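Local coordinates for Non-reducing end alpha-L-arabinofuranosidase BoGH43B (Bacteroides ovatus, PDB 5JOZ), which cleaves terminal non-reducing alpha-L-arabinofuranoside residues from xyloglucan side branches, turning S units into X units during xyloglucan breakdown, at residues A387-R392 against I481-S486; Y399-T404 against L438-T443; T446-I451 against L460-T465. All blocks are in the same frame, centred on the assembly; numbering follows the deposited sequence.

All three contacts sit in the C-terminal concanavalin A-like beta sandwich, on one side of the chain's centre and away from the catalytic residues. Contact 1 pairs neighbouring strands of one sheet, contact 3 pairs neighbouring strands of the other, and contact 2 joins the two sheets through the core. The centres of contacts 1 and 2 lie about 8 Å apart, those of 2 and 3 about 7 Å, and those of 1 and 3 about 14 Å. Along the chain, 387-392 and 481-486 enclose the other two contacts, and contact 2 closes before contact 3 opens. Contacts 1 and 2 thereby bring together strands distant in sequence, while contact 3 is a local hairpin.

Contact 1: A387-R392 against I481-S486; sequences AGLVVR and IGMYAS
Two antiparallel strands of the concanavalin A-like beta sandwich pair here, 387-392 lying beside 481-486 within one of the two sheets. Their segment axes come within 4.7 Å at 130°, a strong twist, and the chain turns a corner at Gly388. Four backbone hydrogen bonds hold the ribbon, two in the Gly388-Tyr484 pair and two in the Val390-Gly482 pair. The N-H of Val390 reaches Gly482 O nearly along the C=O axis, at 2.8 Å.

The side chains interlock differently on the two faces. On the face of Val390 and Tyr484, the glycines contribute no bulk: Gly482 stands across from Val390, and Gly388 across from Tyr484. With no side chain on either glycine, Val390 and Tyr484 meet each other diagonally across the pair. Tyr484 has CG anti to its backbone N (chi1 180°), and Val390 crosses it obliquely, setting CG2 3.6 Å from Tyr484 CB and almost as near CG and CD2 of the ring. Farther out, the Tyr484 ring stacks with Phe352, while Leu402 also touches this side chain.

The face of Leu389 and Met483 looks into the sandwich. These two residues run alongside one another in the same direction, each with CG beside its backbone N, and Leu389 CD2 rests 4.0 Å from Met483 CG. Phe501 of strand 496-505 packs against both. Val391 and Ile481 meet more loosely, and Ile440 of the facing sheet fits against both of them and Leu389, so one bump from across the core is shared by three hollow-lining residues. At the end of this row the partners are small, and the backbones draw close: Ala387 and Ala485 touch methyl to methyl, CB to CB, at 3.9 Å.

Contact 2: Y399-T404 against L438-T443; sequences YDLLIT and LSITAT
This is the sheet-to-sheet contact of the concanavalin A-like beta sandwich: strand 397-406 belongs to one sheet, strand 436-442 to the other, and leucine and isoleucine side chains fill the gap. The short segments run nearly antiparallel, at 167°, with axes 8.3 Å apart at their closest. That spacing is too wide for backbone pairing, so the two strands meet through apolar contact.

Leu401 and Leu438 dominate. Both point toward the opposite strand, and rather than butting tip to tip they pass alongside one another, head to tail, each reaching the backbone of the facing strand, Leu438 at Leu401 itself and Leu401 at Ser439. Their torsions differ. Leu401 has CG anti to its backbone N (chi1 175°), which drives CD2 deep against the facing strand; Leu438 has CG anti to its carbonyl carbon (chi1 -65°), which brings CD1 to within 3.4 Å of Leu401 O. The flanks of the pair touch where Leu401 CG lies 4.1 Å from Leu438 CD2, and Leu401 CD2 comes 4.0 Å from Leu438 CB.

Ile440 also points inward and receives the same leucine from further along its strand, its CG1 4.1 Å from Leu401 CD2. One methyl of Leu401 is therefore lodged between Leu438 and Ile440, over the intervening Ser439, whose CB points away from the facing strand. Ile403 closes the row more loosely: its CB does not aim straight across, but CG1 comes round toward Leu438 CD1.

Leu389, on the strand beside 397-406, packs on both Leu438 and Ile440 and extends the apolar layer. Ile451, on the strand beside 436-442, touches Leu438. The deepest insertion belongs to Leu401, whose CD2 sits 3.3 Å from Ser439 O.

Contact 3: T446-I451 against L460-T465; sequences TYTFEI and LGTAST
Segments 446-451 and 460-465 are the two arms of an antiparallel beta hairpin in the concanavalin A-like domain. Backbone hydrogen bonds come first. Tyr447 and Ala463 exchange a pair, the bond from Tyr447 N to Ala463 O being 2.8 Å long and close to straight at 162°. At Phe449 the ladder is irregular: its N-H goes to Gly461 O, whereas its carbonyl takes the N-H of Leu460 at 2.7 Å. Two residues, Leu460 and Gly461, are thus set against the single Phe449, which makes a classic beta bulge.

Aromatic contacts lie on the inward face. Thr465 comes across Tyr447 at about a right angle and sets CG2 over one ring face, a CH-pi contact 4.0 Å from the centroid and displaced toward the rim. Tyr447 OH bonds to Gln365. An alanine here would lose both the ring under Thr465 and the hydroxyl bonded to Gln365, and would probably loosen the packing at this end of the hairpin. Phe449 instead offers its edge, with CE1 3.9 Å from Ala463 CB.

The remaining side-chain contacts are lighter. On the outer face Thr448 and Thr462 run alongside one another, hydroxyl against methyl, with Thr448 OG1 3.6 Å from Thr462 CG2, and at the bulge, Leu460 CD2 meets Ile451 CG2.

Within the sheet, strand 436-442 flanks 446-453 on the side away from 456-464, bonded through Thr441 to Thr448 and Ser439 to Glu450. Across the core, strand 397-406 brings Tyr399 against Tyr447, Phe449 and Ala463, and strand 409-418 packs Ile414 on Phe449 and Leu460.

Contact 1: A387-R392 against I481-S486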
ATOM      1  N   ALA A 387      24.682  -3.778  -7.339  1.00 25.31           N
ATOM      2  CA  ALA A 387      23.581  -4.576  -6.835  1.00 23.22           C
ATOM      3  C   ALA A 387      23.664  -4.655  -5.319  1.00 25.81           C
ATOM      4  O   ALA A 387      24.759  -4.618  -4.740  1.00 27.62           O
ATOM      5  CB  ALA A 387      23.605  -5.977  -7.432  1.00 24.28           C
ATOM      6  N   GLY A 388      22.506  -4.766  -4.679  1.00 23.51           N
ATOM      7  CA  GLY A 388      22.440  -4.806  -3.235  1.00 21.95           C
ATOM      8  C   GLY A 388      21.042  -4.529  -2.752  1.00 23.22           C
ATOM      9  O   GLY A 388      20.078  -4.991  -3.365  1.00 22.16           O
ATOM     10  N   LEU A 389      20.945  -3.770  -1.654  1.00 23.41           N
ATOM     11  CA  LEU A 389      19.681  -3.406  -1.030  1.00 21.99           C
ATOM     12  C   LEU A 389      19.421  -1.921  -1.133  1.00 23.28           C
ATOM     13  O   LEU A 389      20.350  -1.118  -1.123  1.00 25.49           O
ATOM     14  CB  LEU A 389      19.660  -3.813   0.441  1.00 22.84           C
ATOM     15  CG  LEU A 389      19.925  -5.286   0.732  1.00 24.90           C
ATOM     16  CD1 LEU A 389      19.833  -5.549   2.221  1.00 23.12           C
ATOM     17  CD2 LEU A 389      18.994  -6.204  -0.056  1.00 25.23           C
ATOM     18  N   VAL A 390      18.142  -1.563  -1.230  1.00 24.32           N
ATOM     19  CA  VAL A 390      17.728  -0.168  -1.347  1.00 26.34           C
ATOM     20  C   VAL A 390      16.571   0.137  -0.394  1.00 25.02           C
ATOM     21  O   VAL A 390      15.641  -0.667  -0.252  1.00 23.57           O
ATOM     22  CB  VAL A 390      17.327   0.173  -2.803  1.00 29.30           C
ATOM     23  CG1 VAL A 390      16.762   1.594  -2.915  1.00 28.51           C
ATOM     24  CG2 VAL A 390      18.541   0.009  -3.710  1.00 28.84           C
ATOM     25  N   VAL A 391      16.666   1.294   0.262  1.00 23.11           N
ATOM     26  CA  VAL A 391      15.570   1.902   0.992  1.00 23.26           C
ATOM     27  C   VAL A 391      15.004   2.906   0.005  1.00 25.43           C
ATOM     28  O   VAL A 391      15.654   3.902  -0.311  1.00 23.78           O
ATOM     29  CB  VAL A 391      16.063   2.609   2.280  1.00 26.20           C
ATOM     30  CG1 VAL A 391      14.906   3.213   3.048  1.00 26.08           C
ATOM     31  CG2 VAL A 391      16.829   1.633   3.169  1.00 25.55           C
ATOM     32  N   ARG A 392      13.812   2.617  -0.513  1.00 28.02           N
ATOM     33  CA  ARG A 392      13.173   3.464  -1.507  1.00 28.29           C
ATOM     34  C   ARG A 392      12.030   4.203  -0.870  1.00 28.43           C
ATOM     35  O   ARG A 392      11.215   3.590  -0.199  1.00 27.31           O
ATOM     36  CB  ARG A 392      12.631   2.629  -2.666  1.00 30.07           C
ATOM     37  CG  ARG A 392      11.602   3.331  -3.569  1.00 26.18           C
ATOM     38  CD  ARG A 392      11.188   2.353  -4.654  1.00 27.88           C
ATOM     39  NE  ARG A 392      10.172   2.886  -5.554  1.00 29.76           N
ATOM     40  CZ  ARG A 392      10.407   3.710  -6.574  1.00 30.45           C
ATOM     41  NH1 ARG A 392      11.650   4.114  -6.876  1.00 29.77           N
ATOM     42  NH2 ARG A 392       9.385   4.123  -7.316  1.00 29.82           N
ATOM     43  N   ILE A 481      11.773  -1.613   1.287  1.00 19.57           N
ATOM     44  CA  ILE A 481      13.154  -2.086   1.358  1.00 22.22           C
ATOM     45  C   ILE A 481      13.222  -3.256   0.396  1.00 22.32           C
ATOM     46  O   ILE A 481      12.365  -4.136   0.441  1.00 22.17           O
ATOM     47  CB  ILE A 481      13.549  -2.455   2.798  1.00 26.58           C
ATOM     48  CG1 ILE A 481      13.407  -1.193   3.669  1.00 28.44           C
ATOM     49  CG2 ILE A 481      14.969  -3.013   2.860  1.00 30.52           C
ATOM     50  CD1 ILE A 481      13.990  -1.276   5.057  1.00 33.93           C
ATOM     51  N   GLY A 482      14.213  -3.242  -0.499  1.00 20.47           N
ATOM     52  CA  GLY A 482      14.288  -4.238  -1.552  1.00 21.30           C
ATOM     53  C   GLY A 482      15.651  -4.538  -2.141  1.00 20.48           C
ATOM     54  O   GLY A 482      16.587  -3.752  -2.031  1.00 21.58           O
ATOM     55  N   MET A 483      15.720  -5.693  -2.793  1.00 23.49           N
ATOM     56  CA  MET A 483      16.885  -6.128  -3.569  1.00 25.04           C
ATOM     57  C   MET A 483      16.899  -5.348  -4.875  1.00 24.54           C
ATOM     58  O   MET A 483      15.842  -5.016  -5.418  1.00 25.04           O
ATOM     59  CB  MET A 483      16.813  -7.631  -3.846  1.00 24.68           C
ATOM     60  CG  MET A 483      16.834  -8.464  -2.576  1.00 27.86           C
ATOM     61  SD  MET A 483      16.329 -10.174  -2.773  1.00 34.44           S
ATOM     62  CE  MET A 483      14.568  -9.979  -3.025  1.00 36.15           C
ATOM     63  N   TYR A 484      18.093  -5.057  -5.367  1.00 23.13           N
ATOM     64  CA  TYR A 484      18.262  -4.152  -6.502  1.00 24.17           C
ATOM     65  C   TYR A 484      19.520  -4.486  -7.296  1.00 25.85           C
ATOM     66  O   TYR A 484      20.541  -4.843  -6.710  1.00 23.97           O
ATOM     67  CB  TYR A 484      18.343  -2.714  -5.990  1.00 24.26           C
ATOM     68  CG  TYR A 484      18.522  -1.659  -7.050  1.00 24.24           C
ATOM     69  CD1 TYR A 484      17.514  -1.407  -7.973  1.00 26.88           C
ATOM     70  CD2 TYR A 484      19.690  -0.880  -7.117  1.00 25.26           C
ATOM     71  CE1 TYR A 484      17.652  -0.416  -8.936  1.00 26.45           C
ATOM     72  CE2 TYR A 484      19.840   0.115  -8.081  1.00 23.61           C
ATOM     73  CZ  TYR A 484      18.815   0.338  -8.989  1.00 25.82           C
ATOM     74  OH  TYR A 484      18.924   1.302  -9.965  1.00 31.67           O
ATOM     75  N   ALA A 485      19.418  -4.362  -8.620  1.00 24.66           N
ATOM     76  CA  ALA A 485      20.547  -4.427  -9.533  1.00 23.56           C
ATOM     77  C   ALA A 485      20.366  -3.429 -10.693  1.00 22.22           C
ATOM     78  O   ALA A 485      19.287  -3.312 -11.247  1.00 19.91           O
ATOM     79  CB  ALA A 485      20.679  -5.838 -10.079  1.00 25.30           C
ATOM     80  N   SER A 486      21.431  -2.730 -11.068  1.00 23.42           N
ATOM     81  CA  SER A 486      21.401  -1.839 -12.225  1.00 26.44           C
ATOM     82  C   SER A 486      22.805  -1.608 -12.782  1.00 28.20           C
ATOM     83  O   SER A 486      23.766  -1.467 -12.022  1.00 25.88           O
ATOM     84  CB  SER A 486      20.766  -0.498 -11.841  1.00 28.59           C
ATOM     85  OG  SER A 486      20.827   0.442 -12.904  1.00 26.53           O
TER

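Contact 2: Y399-T404 against L438-T443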
ATOM      1  N   TYR A 399      18.010   5.328  -0.388  1.00 29.65           N
ATOM      2  CA  TYR A 399      19.352   5.016   0.121  1.00 27.06           C
ATOM      3  C   TYR A 399      19.782   3.678  -0.437  1.00 29.85           C
ATOM      4  O   TYR A 399      19.066   2.700  -0.282  1.00 39.09           O
ATOM      5  CB  TYR A 399      19.349   4.942   1.641  1.00 24.34           C
ATOM      6  CG  TYR A 399      18.813   6.179   2.345  1.00 26.24           C
ATOM      7  CD1 TYR A 399      19.223   7.462   1.969  1.00 25.71           C
ATOM      8  CD2 TYR A 399      17.914   6.063   3.411  1.00 27.95           C
ATOM      9  CE1 TYR A 399      18.751   8.586   2.620  1.00 27.62           C
ATOM     10  CE2 TYR A 399      17.436   7.187   4.074  1.00 28.68           C
ATOM     11  CZ  TYR A 399      17.859   8.445   3.682  1.00 30.08           C
ATOM     12  OH  TYR A 399      17.400   9.560   4.343  1.00 27.74           O
ATOM     13  N   ASP A 400      20.963   3.628  -1.050  1.00 28.65           N
ATOM     14  CA  ASP A 400      21.424   2.456  -1.785  1.00 29.59           C
ATOM     15  C   ASP A 400      22.616   1.787  -1.110  1.00 27.96           C
ATOM     16  O   ASP A 400      23.709   2.349  -1.089  1.00 29.77           O
ATOM     17  CB  ASP A 400      21.837   2.876  -3.200  1.00 31.93           C
ATOM     18  CG  ASP A 400      20.683   3.382  -4.039  1.00 33.89           C
ATOM     19  OD1 ASP A 400      19.503   3.225  -3.648  1.00 35.12           O
ATOM     20  OD2 ASP A 400      20.961   3.949  -5.118  1.00 39.91           O
ATOM     21  N   LEU A 401      22.418   0.578  -0.597  1.00 25.77           N
ATOM     22  CA  LEU A 401      23.513  -0.195  -0.020  1.00 26.92           C
ATOM     23  C   LEU A 401      23.956  -1.228  -1.059  1.00 27.93           C
ATOM     24  O   LEU A 401      23.407  -2.335  -1.117  1.00 24.40           O
ATOM     25  CB  LEU A 401      23.091  -0.844   1.297  1.00 25.12           C
ATOM     26  CG  LEU A 401      24.104  -1.789   1.945  1.00 25.04           C
ATOM     27  CD1 LEU A 401      25.406  -1.070   2.238  1.00 25.61           C
ATOM     28  CD2 LEU A 401      23.520  -2.407   3.201  1.00 24.92           C
ATOM     29  N   LEU A 402      24.950  -0.856  -1.875  1.00 29.69           N
ATOM     30  CA  LEU A 402      25.316  -1.623  -3.073  1.00 31.36           C
ATOM     31  C   LEU A 402      26.752  -2.115  -3.102  1.00 31.67           C
ATOM     32  O   LEU A 402      27.640  -1.507  -2.511  1.00 34.29           O
ATOM     33  CB  LEU A 402      25.080  -0.776  -4.320  1.00 34.15           C
ATOM     34  CG  LEU A 402      23.709  -0.103  -4.432  1.00 38.41           C
ATOM     35  CD1 LEU A 402      23.649   0.800  -5.656  1.00 33.81           C
ATOM     36  CD2 LEU A 402      22.586  -1.127  -4.465  1.00 38.24           C
ATOM     37  N   ILE A 403      26.945  -3.230  -3.810  1.00 28.23           N
ATOM     38  CA  ILE A 403      28.242  -3.749  -4.184  1.00 22.14           C
ATOM     39  C   ILE A 403      28.514  -3.251  -5.588  1.00 23.49           C
ATOM     40  O   ILE A 403      27.665  -3.418  -6.476  1.00 19.50           O
ATOM     41  CB  ILE A 403      28.263  -5.290  -4.230  1.00 24.42           C
ATOM     42  CG1 ILE A 403      27.935  -5.865  -2.859  1.00 24.14           C
ATOM     43  CG2 ILE A 403      29.627  -5.803  -4.727  1.00 23.07           C
ATOM     44  CD1 ILE A 403      27.650  -7.343  -2.880  1.00 25.96           C
ATOM     45  N   THR A 404      29.699  -2.670  -5.781  1.00 23.85           N
ATOM     46  CA  THR A 404      30.140  -2.125  -7.079  1.00 25.56           C
ATOM     47  C   THR A 404      31.680  -2.205  -7.180  1.00 27.05           C
ATOM     48  O   THR A 404      32.329  -2.820  -6.316  1.00 28.96           O
ATOM     49  CB  THR A 404      29.635  -0.671  -7.265  1.00 26.66           C
ATOM     50  OG1 THR A 404      29.976  -0.188  -8.570  1.00 30.55           O
ATOM     51  CG2 THR A 404      30.216   0.258  -6.224  1.00 26.06           C
ATOM     52  N   LEU A 438      24.660  -8.102   3.228  1.00 26.23           N
ATOM     53  CA  LEU A 438      24.316  -6.696   3.315  1.00 24.47           C
ATOM     54  C   LEU A 438      23.182  -6.580   4.286  1.00 24.98           C
ATOM     55  O   LEU A 438      22.261  -7.383   4.253  1.00 29.48           O
ATOM     56  CB  LEU A 438      23.873  -6.166   1.960  1.00 23.61           C
ATOM     57  CG  LEU A 438      24.912  -6.147   0.851  1.00 23.34           C
ATOM     58  CD1 LEU A 438      24.253  -5.597  -0.396  1.00 24.99           C
ATOM     59  CD2 LEU A 438      26.138  -5.322   1.207  1.00 24.26           C
ATOM     60  N   SER A 439      23.230  -5.557   5.126  1.00 29.06           N
ATOM     61  CA  SER A 439      22.341  -5.466   6.272  1.00 32.11           C
ATOM     62  C   SER A 439      21.869  -4.016   6.477  1.00 35.35           C
ATOM     63  O   SER A 439      22.654  -3.074   6.358  1.00 36.68           O
ATOM     64  CB  SER A 439      23.074  -6.017   7.496  1.00 35.25           C
ATOM     65  OG  SER A 439      22.179  -6.579   8.426  1.00 46.86           O
ATOM     66  N   ILE A 440      20.568  -3.848   6.721  1.00 33.21           N
ATOM     67  CA  ILE A 440      19.974  -2.554   7.041  1.00 30.13           C
ATOM     68  C   ILE A 440      19.167  -2.736   8.304  1.00 31.16           C
ATOM     69  O   ILE A 440      18.297  -3.598   8.355  1.00 31.62           O
ATOM     70  CB  ILE A 440      19.015  -2.049   5.949  1.00 34.79           C
ATOM     71  CG1 ILE A 440      19.750  -1.911   4.612  1.00 35.07           C
ATOM     72  CG2 ILE A 440      18.379  -0.720   6.367  1.00 34.98           C
ATOM     73  CD1 ILE A 440      18.825  -1.925   3.424  1.00 36.27           C
ATOM     74  N   THR A 441      19.470  -1.933   9.316  1.00 31.44           N
ATOM     75  CA  THR A 441      18.741  -1.954  10.569  1.00 35.05           C
ATOM     76  C   THR A 441      18.074  -0.594  10.729  1.00 30.00           C
ATOM     77  O   THR A 441      18.582   0.422  10.234  1.00 26.34           O
ATOM     78  CB  THR A 441      19.653  -2.278  11.774  1.00 36.38           C
ATOM     79  OG1 THR A 441      20.497  -1.164  12.070  1.00 40.42           O
ATOM     80  CG2 THR A 441      20.502  -3.505  11.492  1.00 37.77           C
ATOM     81  N   ALA A 442      16.939  -0.584  11.413  1.00 25.75           N
ATOM     82  CA  ALA A 442      16.109   0.612  11.481  1.00 27.10           C
ATOM     83  C   ALA A 442      15.602   0.892  12.878  1.00 25.26           C
ATOM     84  O   ALA A 442      15.295  -0.023  13.640  1.00 27.96           O
ATOM     85  CB  ALA A 442      14.943   0.477  10.521  1.00 31.78           C
ATOM     86  N   THR A 443      15.567   2.177  13.210  1.00 27.67           N
ATOM     87  CA  THR A 443      14.806   2.712  14.342  1.00 30.38           C
ATOM     88  C   THR A 443      13.861   3.755  13.759  1.00 30.84           C
ATOM     89  O   THR A 443      13.946   4.052  12.561  1.00 23.81           O
ATOM     90  CB  THR A 443      15.716   3.421  15.366  1.00 28.30           C
ATOM     91  OG1 THR A 443      16.248   4.615  14.774  1.00 29.33           O
ATOM     92  CG2 THR A 443      16.861   2.510  15.802  1.00 27.60           C
TER

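Contact 3: T446-I451 against L460-T465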
ATOM      1  N   THR A 446      16.461   6.505  12.518  1.00 33.32           N
ATOM      2  CA  THR A 446      17.713   6.212  11.796  1.00 36.86           C
ATOM      3  C   THR A 446      17.748   4.834  11.151  1.00 29.62           C
ATOM      4  O   THR A 446      17.317   3.837  11.745  1.00 25.28           O
ATOM      5  CB  THR A 446      18.951   6.350  12.717  1.00 39.19           C
ATOM      6  OG1 THR A 446      18.835   5.439  13.814  1.00 49.89           O
ATOM      7  CG2 THR A 446      19.066   7.775  13.267  1.00 40.35           C
ATOM      8  N   TYR A 447      18.256   4.808   9.920  1.00 24.45           N
ATOM      9  CA  TYR A 447      18.659   3.583   9.262  1.00 24.29           C
ATOM     10  C   TYR A 447      20.148   3.489   9.439  1.00 25.49           C
ATOM     11  O   TYR A 447      20.841   4.497   9.254  1.00 23.53           O
ATOM     12  CB  TYR A 447      18.381   3.659   7.769  1.00 25.73           C
ATOM     13  CG  TYR A 447      16.933   3.709   7.394  1.00 22.96           C
ATOM     14  CD1 TYR A 447      16.138   2.572   7.489  1.00 23.83           C
ATOM     15  CD2 TYR A 447      16.363   4.873   6.895  1.00 23.71           C
ATOM     16  CE1 TYR A 447      14.808   2.596   7.110  1.00 22.74           C
ATOM     17  CE2 TYR A 447      15.029   4.905   6.512  1.00 25.51           C
ATOM     18  CZ  TYR A 447      14.258   3.764   6.632  1.00 23.42           C
ATOM     19  OH  TYR A 447      12.933   3.790   6.273  1.00 30.37           O
ATOM     20  N   THR A 448      20.631   2.300   9.797  1.00 28.37           N
ATOM     21  CA  THR A 448      22.061   2.014   9.869  1.00 30.97           C
ATOM     22  C   THR A 448      22.378   0.885   8.887  1.00 32.55           C
ATOM     23  O   THR A 448      21.643  -0.096   8.814  1.00 32.16           O
ATOM     24  CB  THR A 448      22.486   1.649  11.302  1.00 31.55           C
ATOM     25  OG1 THR A 448      22.090   2.704  12.179  1.00 32.67           O
ATOM     26  CG2 THR A 448      24.012   1.467  11.406  1.00 33.12           C
ATOM     27  N   PHE A 449      23.466   1.061   8.133  1.00 33.36           N
ATOM     28  CA  PHE A 449      23.852   0.187   7.019  1.00 33.07           C
ATOM     29  C   PHE A 449      25.160  -0.554   7.346  1.00 34.84           C
ATOM     30  O   PHE A 449      26.162   0.090   7.680  1.00 35.02           O
ATOM     31  CB  PHE A 449      24.042   1.031   5.759  1.00 32.96           C
ATOM     32  CG  PHE A 449      22.822   1.798   5.361  1.00 36.07           C
ATOM     33  CD1 PHE A 449      22.596   3.085   5.847  1.00 36.06           C
ATOM     34  CD2 PHE A 449      21.879   1.228   4.500  1.00 40.30           C
ATOM     35  CE1 PHE A 449      21.453   3.788   5.483  1.00 43.42           C
ATOM     36  CE2 PHE A 449      20.737   1.930   4.128  1.00 36.95           C
ATOM     37  CZ  PHE A 449      20.520   3.210   4.618  1.00 35.69           C
ATOM     38  N   GLU A 450      25.141  -1.887   7.229  1.00 32.51           N
ATOM     39  CA  GLU A 450      26.229  -2.768   7.676  1.00 34.44           C
ATOM     40  C   GLU A 450      26.562  -3.831   6.620  1.00 36.59           C
ATOM     41  O   GLU A 450      25.691  -4.233   5.848  1.00 36.52           O
ATOM     42  CB  GLU A 450      25.861  -3.468   8.998  1.00 39.93           C
ATOM     43  CG  GLU A 450      25.401  -2.534  10.134  1.00 48.99           C
ATOM     44  CD  GLU A 450      23.872  -2.377  10.289  1.00 58.35           C
ATOM     45  OE1 GLU A 450      23.097  -2.710   9.356  1.00 53.84           O
ATOM     46  OE2 GLU A 450      23.436  -1.905  11.371  1.00 55.53           O
ATOM     47  N   ILE A 451      27.821  -4.287   6.616  1.00 29.97           N
ATOM     48  CA  ILE A 451      28.306  -5.306   5.688  1.00 33.52           C
ATOM     49  C   ILE A 451      29.138  -6.372   6.406  1.00 34.23           C
ATOM     50  O   ILE A 451      29.772  -6.099   7.427  1.00 32.07           O
ATOM     51  CB  ILE A 451      29.134  -4.680   4.537  1.00 34.63           C
ATOM     52  CG1 ILE A 451      30.402  -4.002   5.080  1.00 37.64           C
ATOM     53  CG2 ILE A 451      28.273  -3.692   3.757  1.00 34.13           C
ATOM     54  CD1 ILE A 451      31.195  -3.199   4.077  1.00 39.04           C
ATOM     55  N   LEU A 460      28.789   0.792   7.931  1.00 37.50           N
ATOM     56  CA  LEU A 460      29.256   1.591   6.801  1.00 36.49           C
ATOM     57  C   LEU A 460      28.754   3.046   6.829  1.00 36.97           C
ATOM     58  O   LEU A 460      29.384   3.936   6.251  1.00 39.45           O
ATOM     59  CB  LEU A 460      28.830   0.886   5.510  1.00 37.13           C
ATOM     60  CG  LEU A 460      29.447   1.314   4.187  1.00 47.72           C
ATOM     61  CD1 LEU A 460      30.973   1.297   4.235  1.00 55.46           C
ATOM     62  CD2 LEU A 460      28.936   0.402   3.086  1.00 47.47           C
ATOM     63  N   GLY A 461      27.629   3.285   7.503  1.00 40.20           N
ATOM     64  CA  GLY A 461      26.994   4.607   7.534  1.00 39.01           C
ATOM     65  C   GLY A 461      25.561   4.572   8.050  1.00 39.29           C
ATOM     66  O   GLY A 461      24.987   3.500   8.260  1.00 34.13           O
ATOM     67  N   THR A 462      25.005   5.762   8.262  1.00 39.80           N
ATOM     68  CA  THR A 462      23.636   5.946   8.753  1.00 38.90           C
ATOM     69  C   THR A 462      22.909   6.954   7.890  1.00 37.71           C
ATOM     70  O   THR A 462      23.542   7.730   7.164  1.00 38.49           O
ATOM     71  CB  THR A 462      23.597   6.511  10.191  1.00 38.95           C
ATOM     72  OG1 THR A 462      24.375   7.711  10.246  1.00 36.18           O
ATOM     73  CG2 THR A 462      24.125   5.505  11.185  1.00 38.74           C
ATOM     74  N   ALA A 463      21.581   6.950   7.991  1.00 33.13           N
ATOM     75  CA  ALA A 463      20.750   7.956   7.328  1.00 35.15           C
ATOM     76  C   ALA A 463      19.446   8.167   8.101  1.00 33.53           C
ATOM     77  O   ALA A 463      19.013   7.290   8.851  1.00 34.35           O
ATOM     78  CB  ALA A 463      20.466   7.543   5.891  1.00 38.15           C
ATOM     79  N   SER A 464      18.839   9.336   7.921  1.00 31.49           N
ATOM     80  CA  SER A 464      17.601   9.682   8.626  1.00 33.49           C
ATOM     81  C   SER A 464      16.358   9.100   7.940  1.00 32.01           C
ATOM     82  O   SER A 464      16.246   9.101   6.710  1.00 33.95           O
ATOM     83  CB  SER A 464      17.450  11.206   8.738  1.00 32.25           C
ATOM     84  OG  SER A 464      17.204  11.792   7.471  1.00 29.12           O
ATOM     85  N   THR A 465      15.421   8.629   8.748  1.00 30.55           N
ATOM     86  CA  THR A 465      14.085   8.277   8.273  1.00 31.67           C
ATOM     87  C   THR A 465      13.306   9.535   7.858  1.00 35.43           C
ATOM     88  O   THR A 465      12.462   9.492   6.954  1.00 34.16           O
ATOM     89  CB  THR A 465      13.289   7.523   9.345  1.00 29.75           C
ATOM     90  OG1 THR A 465      13.212   8.316  10.533  1.00 30.18           O
ATOM     91  CG2 THR A 465      13.935   6.185   9.666  1.00 27.97           C
TER